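Local coordinates for cystathionine beta-lyase family protein, YNBB B.subtilis ortholog (Clostridium acetobutylicum, PDB 3HVY), which probably acts as a pyridoxal-phosphate-dependent lyase of the cystathionine beta-lyase/methionine gamma-lyase family, with a putative role in aluminium resistance, at the interface of chains A and B and the interface of chains A and C. Sequence-based numbering; all coordinates share one arbitrary frame. Chains: chain A/B/C, Cystathionine beta-lyase family protein, YNBB B.subtilis ortholog.

Contact 1: the interface of chains A and B. Residues chain A 40-41, 44; chain B 2-3.
B:Leu3 lies against one side of A:Glu40 and A:Tyr44, which are one turn apart on the long helix 18-55. The protein belongs to the methionine gamma-lyase family of pyridoxal-phosphate enzymes. Here the N-terminal segment of one subunit meets that helix of another. The tight part is the leucine end. Its two methyls divide the work. CD2 of B:Leu3 packs on the aliphatic CB of A:Glu40 at 3.9 Å. B:Leu3 CD2 also lies 3.8 Å from OE1 of the A:Glu40 carboxylate. CD1 of B:Leu3 reaches the next turn of the helix and meets CB of A:Tyr44, also at 3.9 Å. The nearest part of the tyrosine is its base; the hydroxyl lies far from the leucine. Its chi1 of 177° sets the ring opposite the backbone N. The side chains of A:Glu40 and B:Leu3 meet at a slant. The glutamate is extended beyond CG, and its chi3 of -2° brings OE1 round to the same side as CB. Both can therefore border one methyl. A:Ile41 adds little. Its CA stays 4.5 Å from CD1 of B:Leu3.

A polar link beside the leucine runs through water. Water 1 lies 2.9 Å from the backbone O of A:Glu40. It also takes the backbone N-H of B:Leu3, with N and water oxygen 2.9 Å apart and a fairly straight 163° at the hydrogen. The water spans the two main chains next to the leucine side chain.

The loose side is at B:Met2, a selenomethionine and the first residue modelled in chain B. Its backbone N stays 4.5 Å from the carboxylate OE2 of A:Glu40. No direct bond joins this pair, although any charge on the carboxylate may still be felt there. The side chain runs away from A:Glu40, and its selenium end touches none of the helix residues here. B:Met2 buries much less surface than B:Leu3.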
# COMPACT_ATOMS: atom_id res chain seq x y z
N GLU A 40 29.86 -17.61 11.97
CA GLU A 40 30.98 -16.94 11.35
C GLU A 40 30.66 -16.46 9.93
O GLU A 40 31.03 -15.37 9.51
CB GLU A 40 32.21 -17.87 11.34
CG GLU A 40 32.62 -18.23 12.73
CD GLU A 40 33.76 -19.28 12.77
OE1 GLU A 40 34.17 -19.74 11.68
OE2 GLU A 40 34.21 -19.63 13.89
N ILE A 41 29.99 -17.32 9.18
CA ILE A 41 29.52 -17.01 7.86
C ILE A 41 28.44 -15.91 7.94
O ILE A 41 28.44 -14.97 7.16
CB ILE A 41 28.94 -18.28 7.18
CG1 ILE A 41 30.04 -19.30 6.88
CG2 ILE A 41 28.16 -17.93 5.90
CD1 ILE A 41 29.46 -20.67 6.58
N TYR A 44 30.05 -12.49 8.43
CA TYR A 44 30.65 -12.06 7.19
C TYR A 44 29.60 -11.53 6.21
O TYR A 44 29.78 -10.49 5.63
CB TYR A 44 31.40 -13.22 6.56
CG TYR A 44 32.00 -12.87 5.22
CD1 TYR A 44 33.14 -12.09 5.14
CD2 TYR A 44 31.40 -13.28 4.02
CE1 TYR A 44 33.70 -11.75 3.92
CE2 TYR A 44 31.95 -12.96 2.79
CZ TYR A 44 33.09 -12.20 2.75
OH TYR A 44 33.65 -11.88 1.55
N MSE B 2 36.02 -15.56 14.04
CA MSE B 2 35.82 -14.45 13.00
C MSE B 2 36.62 -14.75 11.71
O MSE B 2 37.81 -14.97 11.74
CB MSE B 2 36.18 -13.06 13.58
CG MSE B 2 36.15 -11.91 12.55
SE MSE B 2 36.50 -10.03 13.23
CE MSE B 2 34.58 -9.49 13.97
N LEU B 3 35.96 -14.78 10.56
CA LEU B 3 36.68 -15.08 9.34
C LEU B 3 37.79 -14.01 9.07
O LEU B 3 37.64 -12.81 9.40
CB LEU B 3 35.71 -15.23 8.16
CG LEU B 3 34.56 -16.25 8.27
CD1 LEU B 3 33.83 -16.30 6.94
CD2 LEU B 3 35.03 -17.66 8.67
O HOH W 1 33.24 -13.73 10.37

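Contact 2: the interface of chains A and C. Residues chain A 252, 383-385; chain C 67-69.
Backbone groups of A:Thr252 and A:Gln385 hold the C:Ser67 to C:Tyr69 loop, in which C:Gly68 has a positive phi of 52° and C:Tyr69 is near-helical, much as in a tight turn. The successive N-H groups of C:Gly68 and C:Tyr69 bond to different carbonyls. C:Gly68 N gives a short 2.6 Å bond to A:Thr252 O, approached almost head-on to the carbonyl. C:Tyr69 N gives a 3.1 Å bond to A:Gln385 O, from above the carbonyl plane.

Among the side chains, the hydroxyl of C:Ser67 does most. Its OG accepts the backbone N-H of A:Gln385 at 3.0 Å. A chi1 of 68° tucks OG between its own backbone N and carbonyl carbon, facing that N-H. Water 2 sits 2.5 Å from C:Ser67 OG and links it to A:Phe383 O. A:Gln385 thus binds the loop through both its N and its O. Its CB lies over the C:Ser67 backbone, 3.6 Å from C:Ser67 O. Methyl CG1 of A:Val384 covers CA of C:Gly68 at 3.7 Å.

Residues 383-385 lie in the loop between strands 376-379 and 392-396. A:Thr252 shortly precedes strand 255-259, on the stretch that follows the cofactor-bearing Lys244. The chain C loop leads to helix 74-87.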
# COMPACT_ATOMS: atom_id res chain seq x y z
N THR A 252 7.31 -9.66 -0.21
CA THR A 252 5.98 -10.27 -0.38
C THR A 252 5.86 -10.96 -1.72
O THR A 252 5.02 -11.78 -1.89
CB THR A 252 4.85 -9.26 -0.15
OG1 THR A 252 5.02 -8.15 -1.04
CG2 THR A 252 4.84 -8.74 1.32
N PHE A 383 3.02 -16.33 6.54
CA PHE A 383 2.56 -14.95 6.33
C PHE A 383 2.49 -14.55 4.84
O PHE A 383 1.57 -13.82 4.46
CB PHE A 383 3.47 -14.00 7.10
CG PHE A 383 3.40 -14.23 8.58
CD1 PHE A 383 2.31 -13.76 9.29
CD2 PHE A 383 4.42 -14.94 9.25
CE1 PHE A 383 2.21 -13.96 10.69
CE2 PHE A 383 4.35 -15.18 10.61
CZ PHE A 383 3.22 -14.72 11.35
N VAL A 384 3.49 -14.98 4.07
CA VAL A 384 3.59 -14.72 2.63
C VAL A 384 3.32 -16.03 1.94
O VAL A 384 3.94 -17.05 2.25
CB VAL A 384 4.97 -14.15 2.25
CG1 VAL A 384 5.14 -14.05 0.72
CG2 VAL A 384 5.16 -12.79 2.93
N GLN A 385 2.36 -16.01 1.01
CA GLN A 385 1.83 -17.23 0.45
C GLN A 385 2.89 -17.87 -0.41
O GLN A 385 3.40 -17.23 -1.33
CB GLN A 385 0.54 -16.94 -0.31
CG GLN A 385 -0.18 -18.20 -0.83
CD GLN A 385 -1.15 -17.88 -1.94
OE1 GLN A 385 -0.77 -17.37 -2.98
NE2 GLN A 385 -2.42 -18.20 -1.72
N SER C 67 -0.49 -12.02 -1.61
CA SER C 67 0.97 -12.04 -1.42
C SER C 67 1.56 -13.23 -2.11
O SER C 67 0.83 -14.11 -2.53
CB SER C 67 1.33 -12.14 0.06
OG SER C 67 0.96 -13.41 0.60
N GLY C 68 2.90 -13.26 -2.16
CA GLY C 68 3.63 -14.40 -2.67
C GLY C 68 3.10 -14.81 -4.04
O GLY C 68 2.94 -13.96 -4.95
N TYR C 69 2.81 -16.10 -4.18
CA TYR C 69 2.31 -16.67 -5.45
C TYR C 69 1.00 -16.08 -5.96
O TYR C 69 0.74 -16.10 -7.18
CB TYR C 69 2.12 -18.21 -5.30
CG TYR C 69 3.37 -18.98 -5.10
CD1 TYR C 69 4.54 -18.60 -5.72
CD2 TYR C 69 3.38 -20.12 -4.30
CE1 TYR C 69 5.70 -19.31 -5.55
CE2 TYR C 69 4.52 -20.84 -4.12
CZ TYR C 69 5.70 -20.43 -4.75
OH TYR C 69 6.88 -21.14 -4.62
O HOH W 2 -0.55 -13.76 2.54

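Contact 1 and contact 2 have C-alpha centres about 31 Å apart and share no residue. Chain A takes part in both, but with a different partner in each. Contact 1 uses its long helix 18-55, whereas contact 2 uses loops next to strands 255-259, 376-379 and 392-396. Both interfaces are two-fold symmetric, so each patch has a twin with the chains exchanged. Two such interfaces on one subunit fit the four copies of the deposited assembly. Active sites of this family usually lie at a dimer interface, perhaps that of contact 2, whose A:Thr252 follows soon after Lys244. Contact 1, at the N-terminus, may mainly help assembly.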